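Local coordinates for pesticidal crystal protein CRY4AA (Bacillus thuringiensis, PDB 2C9K) that kills mosquito larvae as the functional form of a three-domain delta-endotoxin, binding midgut epithelial cells and promoting their colloid-osmotic lysis, at residues Leu151-Asn155 with Phe243-Val248; Asp238-Leu242 with Ser257-Arg261; Tyr251-Ser257 with Tyr467-Gln473; Ser518-Arg522 with Ser574-Phe579. All coordinates share one frame. Numbering follows the deposited sequence.

The three-domain toxin is sampled from its helical bundle outward to the C-terminal beta-sandwich. Contacts 1 to 3 are largely buried; contact 4, partly buried, has exposed residues at its border. Contact 1 packs a bundle helix on the turn that follows helix 222-240, by CH-pi contacts over ring faces and one side-chain amide hydrogen bond. Contact 2, on the C-terminal part of helix 222-240 and the residues after it, adds a bidentate salt bridge to the chain entering the middle domain. It shares S257 with contact 3, whose parallel strands carry this linker onto the sheet that also holds the antiparallel pair of contact 4. N245 of contact 1 touches S257 and Q473, and Y251 of contact 3 meets R522 of contact 4 in a cation-pi interaction.

Contact 1: residues Leu151-Asn155 with Phe243-Val248; sequences LTVLN and FPNYDV
Residues 151-155 form one turn inside a longer alpha helix (N155 N to L151 O, 2.9 Å), and 243-246 wind into a 3-10 turn (Y246 N to F243 O, 2.8 Å) before D247 makes an inverse gamma turn. The backbones come nearest at N155 and Y246, with their CA atoms 5.6 Å apart. From the helix, L151 and N155 point their CA-CB bonds at the turn. L151, rotamer m,t, lays CD1 over the face of the F243 ring, a CH-pi contact 3.3 Å from the centroid and 11° off the ring normal. Its CB sits over the face of Y246, 4.2 Å from that centroid. N155, chi1 t, donates a hydrogen bond from ND2 to Y246 O (2.6 Å), pinning the turn's last 3-10 carbonyl, while N155 ND2 lies 3.2 Å from V248 CG2. A water lies 2.5 Å from T152 OG1 and 2.4 Å from Y246 OH; Y246 OH also hydrogen-bonds to N148, one turn before T152 on the helix, and T152 OG1 to the N148 carbonyl. Helix 140-164 is wedged among its neighbours as expected for the central helix of the pore-forming bundle: L151 and L154 also touch helix 183-208, V153 and L154 helix 103-123.

Contact 2: residues Asp238-Leu242 with Ser257-Arg261; sequences DLVAL and SELTR
S257 opens the extended segment, its CA 7.7 Å from L242 CA and its CA-CB bond directed toward segment 238-242; with chi1 p, S257 OG lies 3.3 Å from L242 CD2. The extended E258 (phi/psi -143/163) turns its side chain away, to a salt bridge with K478. L259 points back, L259 CA lying 7.0 Å from D238 CA. In rotamer m,t it packs against three residues of the facing segment: L259 CD2 is 3.9 Å from A241 CB and 4.2 Å from L242 CD2, and L259 CD1 is 3.5 Å from D238 CG. T260 bends the backbone, and R261 resumes an extended course with its CA-CB bond toward the helix. Its side chain (chi1 p, chi2 m, chi3 t, chi4 -83°) curls back to set the guanidinium edge-on to D238, chi1 m. The bridge is bidentate: R261 NE to D238 OD1 is 2.8 Å and R261 NH2 to D238 OD2 2.7 Å, both nearly linear. NH2 has a second partner in H432. Helix 5-16 closes on the same spot, V10 touching D238 and L14 touching L242. A salt bridge between buried D238 and R261, beside a leucine contact, thus fastens the toxin's helical bundle to the chain entering its beta-rich middle domain.

Contact 3: residues Tyr251-Ser257 with Tyr467-Gln473; sequences YPIGVQS and YTHLTTQ
Two strands run parallel here, V255 bridging T471 (CA-CA 4.7 Å) and Q256 bridging T472 (CA-CA 5.2 Å). T471 N bonds to G254 O at 3.1 Å, Q256 N to T471 O at 3.0 Å and Q473 N to Q256 O at 3.0 Å. G254 (phi/psi 112/161) adopts a conformation in which a CB would jam against the preceding carbonyl. V255, with chi1 off-rotamer at -145°, and T471, chi1 m, share a face, V255 CG1 lying 3.9 Å from T471 CG2. Y251 (chi1 m) turns the edge of its ring to the same methyl, Y251 CD2 to T471 CG2 4.0 Å. On the other face Q256, chi1 t and chi2 p, folds CG to 3.7 Å from CE1 of Y467. T472, chi1 m, offers OG1 to Y467 N (2.9 Å), tying the loop back to its strand. One water joins I253 N (2.8 Å), G254 O (2.9 Å) and T471 OG1 (3.2 Å); another donates to Q256 O (2.9 Å) and Q473 O (2.8 Å). Y251 OH and Q473 NE2, Q473 being t,t, both bond to E606 of strand 600-609. The chemistry implies that backbone bonding sets the register, while the E606 carboxylate gathers the polar ends of Y251 and Q473, binding the linker to the C-terminal domain.

Contact 4: residues Ser518-Arg522 with Ser574-Phe579; sequences SYFIR and SNEVKF
Strand 518-522 and the short strand 577-579 are antiparallel but strongly twisted, their directions 128° apart and their axes 4.6 Å at closest approach. Y519 and V577 are the hydrogen-bonded pair (Y519 N to V577 O 2.7 Å, V577 N to Y519 O 3.3 Å); S518 and K578, the non-hydrogen-bonded pair, have CA atoms 4.1 Å apart. V577, chi1 m, is a small knob between two neighbours, V577 CG2 4.2 Å from Y519 CB and V577 CG1 4.2 Å from I521 CG2. Beside it the Y519 ring (chi1 m) leans on F579, Y519 CE1 to F579 CD1 3.6 Å, at an oblique 43°. The F520 ring, chi1 m, settles against the bend before the strand, F520 CE2 lying 3.1 Å from S574 O and 3.5 Å from E576 CB. A water fills the gap between I521 N (2.8 Å) and N575 O (2.9 Å). S518 OG makes a weak bond to E576 OE1 (3.3 Å). Strand 600-609 pairs antiparallel with 517-527 in the same sheet, part of the delta-endotoxin C-terminal jelly-roll beta-sandwich.

Contact 1: residues Leu151-Asn155 with Phe243-Val248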
loop_
_atom_site.group_PDB
_atom_site.type_symbol
_atom_site.label_atom_id
_atom_site.label_comp_id
_atom_site.label_asym_id
_atom_site.label_seq_id
_atom_site.Cartn_x
_atom_site.Cartn_y
_atom_site.Cartn_z
ATOM N N LEU A 151 7.103 2.838 17.737
ATOM C CA LEU A 151 8.231 2.251 17.014
ATOM C C LEU A 151 9.298 3.281 16.634
ATOM O O LEU A 151 10.488 2.953 16.576
ATOM C CB LEU A 151 7.739 1.531 15.749
ATOM C CG LEU A 151 6.960 0.226 15.947
ATOM C CD1 LEU A 151 6.338 -0.226 14.637
ATOM C CD2 LEU A 151 7.896 -0.845 16.496
ATOM N N THR A 152 8.877 4.522 16.389
ATOM C CA THR A 152 9.807 5.579 15.988
ATOM C C THR A 152 10.768 6.024 17.085
ATOM O O THR A 152 11.943 6.275 16.819
ATOM C CB THR A 152 9.060 6.817 15.464
ATOM O OG1 THR A 152 8.120 6.420 14.460
ATOM C CG2 THR A 152 10.034 7.787 14.845
ATOM N N VAL A 153 10.280 6.134 18.314
ATOM C CA VAL A 153 11.154 6.543 19.403
ATOM C C VAL A 153 12.112 5.411 19.746
ATOM O O VAL A 153 13.264 5.654 20.081
ATOM C CB VAL A 153 10.364 6.949 20.661
ATOM C CG1 VAL A 153 11.317 7.159 21.824
ATOM C CG2 VAL A 153 9.593 8.235 20.393
ATOM N N LEU A 154 11.644 4.173 19.662
ATOM C CA LEU A 154 12.513 3.043 19.948
ATOM C C LEU A 154 13.609 2.948 18.880
ATOM O O LEU A 154 14.783 2.761 19.199
ATOM C CB LEU A 154 11.699 1.754 19.994
ATOM C CG LEU A 154 10.774 1.654 21.203
ATOM C CD1 LEU A 154 9.854 0.448 21.070
ATOM C CD2 LEU A 154 11.621 1.547 22.462
ATOM N N ASN A 155 13.225 3.083 17.616
ATOM C CA ASN A 155 14.186 3.026 16.519
ATOM C C ASN A 155 15.195 4.130 16.754
ATOM O O ASN A 155 16.389 3.954 16.524
ATOM C CB ASN A 155 13.476 3.231 15.164
ATOM C CG ASN A 155 14.453 3.388 13.997
ATOM O OD1 ASN A 155 14.940 4.482 13.719
ATOM N ND2 ASN A 155 14.743 2.287 13.316
ATOM N N PHE A 243 7.091 -0.866 8.810
ATOM C CA PHE A 243 7.614 -1.157 10.148
ATOM C C PHE A 243 8.959 -1.891 10.171
ATOM O O PHE A 243 9.827 -1.599 11.004
ATOM C CB PHE A 243 6.581 -1.958 10.945
ATOM C CG PHE A 243 5.426 -1.129 11.472
ATOM C CD1 PHE A 243 4.302 -1.749 12.018
ATOM C CD2 PHE A 243 5.479 0.261 11.458
ATOM C CE1 PHE A 243 3.258 -1.002 12.541
ATOM C CE2 PHE A 243 4.434 1.016 11.981
ATOM C CZ PHE A 243 3.322 0.385 12.523
ATOM N N PRO A 244 9.158 -2.848 9.251
ATOM C CA PRO A 244 10.422 -3.584 9.231
ATOM C C PRO A 244 11.614 -2.680 9.014
ATOM O O PRO A 244 12.734 -3.043 9.331
ATOM C CB PRO A 244 10.228 -4.568 8.083
ATOM C CG PRO A 244 8.749 -4.802 8.090
ATOM C CD PRO A 244 8.224 -3.399 8.257
ATOM N N ASN A 245 11.373 -1.503 8.459
ATOM C CA ASN A 245 12.454 -0.557 8.210
ATOM C C ASN A 245 12.960 0.001 9.534
ATOM O O ASN A 245 14.076 0.512 9.614
ATOM C CB ASN A 245 11.965 0.590 7.322
ATOM C CG ASN A 245 11.468 0.116 5.964
ATOM O OD1 ASN A 245 11.010 0.920 5.149
ATOM N ND2 ASN A 245 11.556 -1.190 5.711
ATOM N N TYR A 246 12.134 -0.093 10.573
ATOM C CA TYR A 246 12.523 0.405 11.882
ATOM C C TYR A 246 13.538 -0.522 12.538
ATOM O O TYR A 246 14.105 -0.175 13.572
ATOM C CB TYR A 246 11.304 0.550 12.798
ATOM C CG TYR A 246 10.399 1.727 12.473
ATOM C CD1 TYR A 246 10.889 3.038 12.472
ATOM C CD2 TYR A 246 9.051 1.536 12.174
ATOM C CE1 TYR A 246 10.058 4.126 12.176
ATOM C CE2 TYR A 246 8.217 2.619 11.879
ATOM C CZ TYR A 246 8.727 3.907 11.878
ATOM O OH TYR A 246 7.910 4.966 11.549
ATOM N N ASP A 247 13.766 -1.694 11.945
ATOM C CA ASP A 247 14.721 -2.657 12.496
ATOM C C ASP A 247 16.140 -2.194 12.222
ATOM O O ASP A 247 16.758 -2.590 11.235
ATOM C CB ASP A 247 14.501 -4.048 11.890
ATOM C CG ASP A 247 15.445 -5.112 12.472
ATOM O OD1 ASP A 247 15.035 -6.292 12.555
ATOM O OD2 ASP A 247 16.596 -4.785 12.832
ATOM N N VAL A 248 16.648 -1.347 13.105
ATOM C CA VAL A 248 17.989 -0.810 12.983
ATOM C C VAL A 248 19.018 -1.890 12.684
ATOM O O VAL A 248 20.067 -1.623 12.101
ATOM C CB VAL A 248 18.392 -0.090 14.267
ATOM C CG1 VAL A 248 19.834 0.367 14.172
ATOM C CG2 VAL A 248 17.451 1.070 14.510
HETATM O O HOH W 1 7.982 7.301 12.117
#

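Contact 2: residues Asp238-Leu242 with Ser257-Arg261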
loop_
_atom_site.group_PDB
_atom_site.type_symbol
_atom_site.label_atom_id
_atom_site.label_comp_id
_atom_site.label_asym_id
_atom_site.label_seq_id
_atom_site.Cartn_x
_atom_site.Cartn_y
_atom_site.Cartn_z
ATOM N N ASP A 238 -0.480 0.003 4.916
ATOM C CA ASP A 238 0.612 0.752 4.289
ATOM C C ASP A 238 1.630 1.125 5.344
ATOM O O ASP A 238 2.837 1.067 5.109
ATOM C CB ASP A 238 0.102 2.024 3.591
ATOM C CG ASP A 238 -0.500 1.741 2.217
ATOM O OD1 ASP A 238 -0.352 0.604 1.718
ATOM O OD2 ASP A 238 -1.115 2.658 1.629
ATOM N N LEU A 239 1.138 1.491 6.518
ATOM C CA LEU A 239 2.008 1.871 7.616
ATOM C C LEU A 239 2.720 0.625 8.165
ATOM O O LEU A 239 3.920 0.651 8.429
ATOM C CB LEU A 239 1.174 2.563 8.694
ATOM C CG LEU A 239 1.871 3.421 9.747
ATOM C CD1 LEU A 239 2.872 4.391 9.099
ATOM C CD2 LEU A 239 0.786 4.178 10.529
ATOM N N VAL A 240 1.984 -0.473 8.301
ATOM C CA VAL A 240 2.543 -1.722 8.801
ATOM C C VAL A 240 3.622 -2.310 7.883
ATOM O O VAL A 240 4.545 -2.979 8.348
ATOM C CB VAL A 240 1.428 -2.776 8.991
ATOM C CG1 VAL A 240 2.013 -4.090 9.510
ATOM C CG2 VAL A 240 0.375 -2.236 9.947
ATOM N N ALA A 241 3.502 -2.071 6.580
ATOM C CA ALA A 241 4.479 -2.582 5.615
ATOM C C ALA A 241 5.858 -1.914 5.741
ATOM O O ALA A 241 6.865 -2.463 5.297
ATOM C CB ALA A 241 3.947 -2.410 4.201
ATOM N N LEU A 242 5.904 -0.735 6.353
ATOM C CA LEU A 242 7.169 -0.023 6.519
ATOM C C LEU A 242 7.846 -0.298 7.869
ATOM O O LEU A 242 9.033 -0.004 8.046
ATOM C CB LEU A 242 6.942 1.481 6.367
ATOM C CG LEU A 242 6.229 1.886 5.080
ATOM C CD1 LEU A 242 5.870 3.371 5.131
ATOM C CD2 LEU A 242 7.121 1.576 3.888
ATOM N N SER A 257 11.940 2.222 0.166
ATOM C CA SER A 257 10.990 1.158 -0.106
ATOM C C SER A 257 9.758 1.701 -0.810
ATOM O O SER A 257 9.588 2.911 -0.909
ATOM C CB SER A 257 10.575 0.491 1.203
ATOM O OG SER A 257 9.850 1.397 2.003
ATOM N N GLU A 258 8.906 0.802 -1.299
ATOM C CA GLU A 258 7.686 1.205 -1.989
ATOM C C GLU A 258 6.517 0.273 -1.677
ATOM O O GLU A 258 6.703 -0.831 -1.174
ATOM C CB GLU A 258 7.937 1.273 -3.501
ATOM C CG GLU A 258 8.359 -0.040 -4.167
ATOM C CD GLU A 258 8.900 0.167 -5.593
ATOM O OE1 GLU A 258 8.881 -0.793 -6.392
ATOM O OE2 GLU A 258 9.362 1.286 -5.915
ATOM N N LEU A 259 5.306 0.731 -1.961
ATOM C CA LEU A 259 4.102 -0.052 -1.712
ATOM C C LEU A 259 3.518 -0.394 -3.082
ATOM O O LEU A 259 3.128 0.508 -3.827
ATOM C CB LEU A 259 3.117 0.786 -0.885
ATOM C CG LEU A 259 3.669 1.414 0.410
ATOM C CD1 LEU A 259 2.720 2.477 0.922
ATOM C CD2 LEU A 259 3.886 0.345 1.465
ATOM N N THR A 260 3.456 -1.688 -3.412
ATOM C CA THR A 260 2.965 -2.138 -4.729
ATOM C C THR A 260 1.511 -2.565 -4.831
ATOM O O THR A 260 1.005 -2.749 -5.937
ATOM C CB THR A 260 3.775 -3.325 -5.265
ATOM O OG1 THR A 260 3.436 -4.494 -4.514
ATOM C CG2 THR A 260 5.267 -3.063 -5.147
ATOM N N ARG A 261 0.847 -2.737 -3.693
ATOM C CA ARG A 261 -0.563 -3.149 -3.673
ATOM C C ARG A 261 -1.532 -2.217 -4.421
ATOM O O ARG A 261 -1.289 -1.011 -4.547
ATOM C CB ARG A 261 -1.045 -3.260 -2.228
ATOM C CG ARG A 261 -1.552 -1.947 -1.625
ATOM C CD ARG A 261 -0.476 -0.873 -1.606
ATOM N NE ARG A 261 -0.930 0.359 -0.966
ATOM C CZ ARG A 261 -1.634 1.308 -1.574
ATOM N NH1 ARG A 261 -1.966 1.173 -2.854
ATOM N NH2 ARG A 261 -2.007 2.392 -0.898
#

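Contact 3: residues Tyr251-Ser257 with Tyr467-Gln473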
loop_
_atom_site.group_PDB
_atom_site.type_symbol
_atom_site.label_atom_id
_atom_site.label_comp_id
_atom_site.label_asym_id
_atom_site.label_seq_id
_atom_site.Cartn_x
_atom_site.Cartn_y
_atom_site.Cartn_z
ATOM N N TYR A 251 18.317 -2.667 8.738
ATOM C CA TYR A 251 18.575 -1.490 7.902
ATOM C C TYR A 251 19.338 -0.380 8.643
ATOM O O TYR A 251 18.760 0.626 9.060
ATOM C CB TYR A 251 17.253 -0.948 7.349
ATOM C CG TYR A 251 16.411 -2.006 6.654
ATOM C CD1 TYR A 251 15.586 -2.858 7.382
ATOM C CD2 TYR A 251 16.481 -2.186 5.272
ATOM C CE1 TYR A 251 14.856 -3.860 6.752
ATOM C CE2 TYR A 251 15.751 -3.190 4.632
ATOM C CZ TYR A 251 14.944 -4.021 5.378
ATOM O OH TYR A 251 14.221 -5.016 4.754
ATOM N N PRO A 252 20.666 -0.547 8.782
ATOM C CA PRO A 252 21.620 0.343 9.445
ATOM C C PRO A 252 21.726 1.763 8.911
ATOM O O PRO A 252 21.725 2.734 9.674
ATOM C CB PRO A 252 22.945 -0.384 9.267
ATOM C CG PRO A 252 22.554 -1.788 9.100
ATOM C CD PRO A 252 21.381 -1.689 8.200
ATOM N N ILE A 253 21.824 1.877 7.593
ATOM C CA ILE A 253 22.006 3.171 6.955
ATOM C C ILE A 253 20.827 3.814 6.217
ATOM O O ILE A 253 21.021 4.799 5.506
ATOM C CB ILE A 253 23.192 3.086 5.980
ATOM C CG1 ILE A 253 22.816 2.208 4.782
ATOM C CG2 ILE A 253 24.392 2.465 6.690
ATOM C CD1 ILE A 253 23.907 2.073 3.745
ATOM N N GLY A 254 19.616 3.294 6.374
ATOM C CA GLY A 254 18.498 3.899 5.668
ATOM C C GLY A 254 17.951 2.974 4.600
ATOM O O GLY A 254 18.635 2.043 4.177
ATOM N N VAL A 255 16.725 3.225 4.151
ATOM C CA VAL A 255 16.106 2.360 3.152
ATOM C C VAL A 255 15.101 3.063 2.283
ATOM O O VAL A 255 14.308 3.863 2.769
ATOM C CB VAL A 255 15.290 1.222 3.791
ATOM C CG1 VAL A 255 15.394 -0.029 2.932
ATOM C CG2 VAL A 255 15.713 0.994 5.226
ATOM N N GLN A 256 15.102 2.728 1.000
ATOM C CA GLN A 256 14.128 3.291 0.081
ATOM C C GLN A 256 13.192 2.134 -0.263
ATOM O O GLN A 256 13.604 1.161 -0.889
ATOM C CB GLN A 256 14.809 3.826 -1.180
ATOM C CG GLN A 256 13.869 4.541 -2.138
ATOM C CD GLN A 256 13.076 5.644 -1.455
ATOM O OE1 GLN A 256 12.180 5.379 -0.645
ATOM N NE2 GLN A 256 13.403 6.891 -1.776
ATOM N N SER A 257 11.940 2.222 0.166
ATOM C CA SER A 257 10.990 1.158 -0.106
ATOM C C SER A 257 9.758 1.701 -0.810
ATOM O O SER A 257 9.588 2.911 -0.909
ATOM C CB SER A 257 10.575 0.491 1.203
ATOM O OG SER A 257 9.850 1.397 2.003
ATOM N N TYR A 467 19.882 2.598 -5.634
ATOM C CA TYR A 467 20.649 3.712 -5.120
ATOM C C TYR A 467 21.969 3.241 -4.536
ATOM O O TYR A 467 22.159 2.057 -4.271
ATOM C CB TYR A 467 19.834 4.476 -4.078
ATOM C CG TYR A 467 18.520 5.001 -4.621
ATOM C CD1 TYR A 467 17.336 4.280 -4.462
ATOM C CD2 TYR A 467 18.472 6.205 -5.329
ATOM C CE1 TYR A 467 16.141 4.744 -4.993
ATOM C CE2 TYR A 467 17.287 6.680 -5.870
ATOM C CZ TYR A 467 16.121 5.949 -5.701
ATOM O OH TYR A 467 14.942 6.421 -6.245
ATOM N N THR A 468 22.879 4.183 -4.332
ATOM C CA THR A 468 24.211 3.881 -3.815
ATOM C C THR A 468 24.490 4.348 -2.394
ATOM O O THR A 468 25.487 3.949 -1.806
ATOM C CB THR A 468 25.285 4.529 -4.698
ATOM O OG1 THR A 468 25.144 5.954 -4.631
ATOM C CG2 THR A 468 25.137 4.085 -6.139
ATOM N N HIS A 469 23.623 5.201 -1.854
ATOM C CA HIS A 469 23.822 5.755 -0.518
ATOM C C HIS A 469 22.894 5.206 0.550
ATOM O O HIS A 469 22.724 5.825 1.604
ATOM C CB HIS A 469 23.679 7.276 -0.559
ATOM C CG HIS A 469 22.278 7.744 -0.808
ATOM N ND1 HIS A 469 21.579 7.429 -1.952
ATOM C CD2 HIS A 469 21.437 8.480 -0.045
ATOM C CE1 HIS A 469 20.367 7.948 -1.884
ATOM N NE2 HIS A 469 20.254 8.590 -0.737
ATOM N N LEU A 470 22.280 4.063 0.282
ATOM C CA LEU A 470 21.388 3.446 1.249
ATOM C C LEU A 470 20.856 2.126 0.694
ATOM O O LEU A 470 21.068 1.802 -0.469
ATOM C CB LEU A 470 20.237 4.397 1.593
ATOM C CG LEU A 470 18.984 4.429 0.714
ATOM C CD1 LEU A 470 18.028 5.464 1.266
ATOM C CD2 LEU A 470 19.342 4.742 -0.724
ATOM N N THR A 471 20.177 1.356 1.531
ATOM C CA THR A 471 19.640 0.078 1.098
ATOM C C THR A 471 18.427 0.280 0.216
ATOM O O THR A 471 17.485 0.984 0.585
ATOM C CB THR A 471 19.242 -0.798 2.299
ATOM O OG1 THR A 471 20.423 -1.190 3.011
ATOM C CG2 THR A 471 18.495 -2.042 1.835
ATOM N N THR A 472 18.460 -0.334 -0.958
ATOM C CA THR A 472 17.354 -0.241 -1.890
ATOM C C THR A 472 16.527 -1.501 -1.749
ATOM O O THR A 472 17.053 -2.612 -1.767
ATOM C CB THR A 472 17.847 -0.115 -3.331
ATOM O OG1 THR A 472 18.633 1.072 -3.454
ATOM C CG2 THR A 472 16.674 -0.027 -4.293
ATOM N N GLN A 473 15.227 -1.313 -1.597
ATOM C CA GLN A 473 14.296 -2.416 -1.435
ATOM C C GLN A 473 13.455 -2.501 -2.703
ATOM O O GLN A 473 12.685 -1.589 -2.991
ATOM C CB GLN A 473 13.407 -2.128 -0.225
ATOM C CG GLN A 473 12.752 -3.330 0.422
ATOM C CD GLN A 473 12.133 -2.978 1.762
ATOM O OE1 GLN A 473 11.165 -2.223 1.835
ATOM N NE2 GLN A 473 12.704 -3.514 2.836
HETATM O O HOH W 2 20.332 0.378 5.811
HETATM O O HOH W 3 13.538 0.997 -3.741
#

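Contact 4: residues Ser518-Arg522 with Ser574-Phe579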
loop_
_atom_site.group_PDB
_atom_site.type_symbol
_atom_site.label_atom_id
_atom_site.label_comp_id
_atom_site.label_asym_id
_atom_site.label_seq_id
_atom_site.Cartn_x
_atom_site.Cartn_y
_atom_site.Cartn_z
ATOM N N SER A 518 29.435 -1.013 -5.408
ATOM C CA SER A 518 29.519 -2.449 -5.204
ATOM C C SER A 518 28.412 -2.752 -4.205
ATOM O O SER A 518 28.068 -1.907 -3.383
ATOM C CB SER A 518 30.878 -2.852 -4.630
ATOM O OG SER A 518 31.795 -3.149 -5.672
ATOM N N TYR A 519 27.837 -3.945 -4.282
ATOM C CA TYR A 519 26.760 -4.292 -3.373
ATOM C C TYR A 519 26.801 -5.744 -2.961
ATOM O O TYR A 519 27.704 -6.496 -3.315
ATOM C CB TYR A 519 25.389 -4.076 -4.035
ATOM C CG TYR A 519 25.112 -2.707 -4.585
ATOM C CD1 TYR A 519 25.705 -2.275 -5.777
ATOM C CD2 TYR A 519 24.248 -1.838 -3.920
ATOM C CE1 TYR A 519 25.447 -1.001 -6.296
ATOM C CE2 TYR A 519 23.980 -0.563 -4.424
ATOM C CZ TYR A 519 24.584 -0.149 -5.612
ATOM O OH TYR A 519 24.334 1.114 -6.095
ATOM N N PHE A 520 25.787 -6.104 -2.189
ATOM C CA PHE A 520 25.536 -7.465 -1.764
ATOM C C PHE A 520 24.041 -7.473 -2.034
ATOM O O PHE A 520 23.344 -6.539 -1.640
ATOM C CB PHE A 520 25.818 -7.675 -0.265
ATOM C CG PHE A 520 27.266 -7.946 0.043
ATOM C CD1 PHE A 520 27.922 -7.245 1.051
ATOM C CD2 PHE A 520 27.995 -8.853 -0.725
ATOM C CE1 PHE A 520 29.281 -7.435 1.281
ATOM C CE2 PHE A 520 29.364 -9.049 -0.500
ATOM C CZ PHE A 520 30.003 -8.335 0.502
ATOM N N ILE A 521 23.537 -8.455 -2.762
ATOM C CA ILE A 521 22.106 -8.452 -2.968
ATOM C C ILE A 521 21.554 -9.419 -1.903
ATOM O O ILE A 521 22.070 -10.518 -1.717
ATOM C CB ILE A 521 21.717 -8.798 -4.480
ATOM C CG1 ILE A 521 20.888 -10.068 -4.561
ATOM C CG2 ILE A 521 22.957 -8.852 -5.359
ATOM C CD1 ILE A 521 19.472 -9.851 -4.176
ATOM N N ARG A 522 20.544 -8.956 -1.165
ATOM C CA ARG A 522 19.923 -9.714 -0.072
ATOM C C ARG A 522 18.453 -9.983 -0.371
ATOM O O ARG A 522 17.780 -9.139 -0.947
ATOM C CB ARG A 522 20.048 -8.904 1.216
ATOM C CG ARG A 522 19.524 -9.575 2.446
ATOM C CD ARG A 522 19.807 -8.722 3.661
ATOM N NE ARG A 522 18.857 -7.624 3.820
ATOM C CZ ARG A 522 18.958 -6.684 4.758
ATOM N NH1 ARG A 522 19.972 -6.707 5.611
ATOM N NH2 ARG A 522 18.037 -5.735 4.866
ATOM N N SER A 574 26.753 -14.401 -1.092
ATOM C CA SER A 574 28.125 -14.120 -0.705
ATOM C C SER A 574 28.865 -13.175 -1.645
ATOM O O SER A 574 29.244 -12.074 -1.249
ATOM C CB SER A 574 28.898 -15.430 -0.565
ATOM O OG SER A 574 28.794 -16.213 -1.738
ATOM N N ASN A 575 29.076 -13.597 -2.884
ATOM C CA ASN A 575 29.782 -12.760 -3.849
ATOM C C ASN A 575 29.128 -11.392 -4.049
ATOM O O ASN A 575 27.907 -11.255 -3.994
ATOM C CB ASN A 575 29.901 -13.489 -5.193
ATOM C CG ASN A 575 28.576 -14.048 -5.672
ATOM O OD1 ASN A 575 27.899 -14.784 -4.951
ATOM N ND2 ASN A 575 28.203 -13.711 -6.900
ATOM N N GLU A 576 29.954 -10.378 -4.276
ATOM C CA GLU A 576 29.454 -9.027 -4.484
ATOM C C GLU A 576 29.390 -8.643 -5.957
ATOM O O GLU A 576 30.033 -9.252 -6.811
ATOM C CB GLU A 576 30.314 -8.012 -3.728
ATOM C CG GLU A 576 31.795 -8.054 -4.056
ATOM C CD GLU A 576 32.564 -6.942 -3.364
ATOM O OE1 GLU A 576 32.498 -5.784 -3.841
ATOM O OE2 GLU A 576 33.219 -7.220 -2.332
ATOM N N VAL A 577 28.606 -7.615 -6.242
ATOM C CA VAL A 577 28.433 -7.139 -7.597
ATOM C C VAL A 577 28.753 -5.639 -7.676
ATOM O O VAL A 577 28.670 -4.909 -6.683
ATOM C CB VAL A 577 26.988 -7.388 -8.049
ATOM C CG1 VAL A 577 26.540 -8.764 -7.587
ATOM C CG2 VAL A 577 26.068 -6.321 -7.481
ATOM N N LYS A 578 29.138 -5.189 -8.861
ATOM C CA LYS A 578 29.453 -3.790 -9.072
ATOM C C LYS A 578 28.734 -3.332 -10.332
ATOM O O LYS A 578 28.802 -3.989 -11.375
ATOM C CB LYS A 578 30.965 -3.579 -9.208
ATOM C CG LYS A 578 31.650 -4.356 -10.334
ATOM C CD LYS A 578 31.734 -5.866 -10.039
ATOM C CE LYS A 578 30.574 -6.655 -10.651
ATOM N NZ LYS A 578 30.509 -8.045 -10.122
ATOM N N PHE A 579 28.033 -2.208 -10.221
ATOM C CA PHE A 579 27.289 -1.654 -11.340
ATOM C C PHE A 579 27.870 -0.303 -11.755
ATOM O O PHE A 579 28.300 0.485 -10.914
ATOM C CB PHE A 579 25.822 -1.487 -10.948
ATOM C CG PHE A 579 25.165 -2.756 -10.483
ATOM C CD1 PHE A 579 24.587 -2.832 -9.220
ATOM C CD2 PHE A 579 25.079 -3.864 -11.320
ATOM C CE1 PHE A 579 23.930 -3.987 -8.804
ATOM C CE2 PHE A 579 24.421 -5.022 -10.908
ATOM C CZ PHE A 579 23.846 -5.080 -9.649
HETATM O O HOH W 4 25.342 -10.616 -2.708
#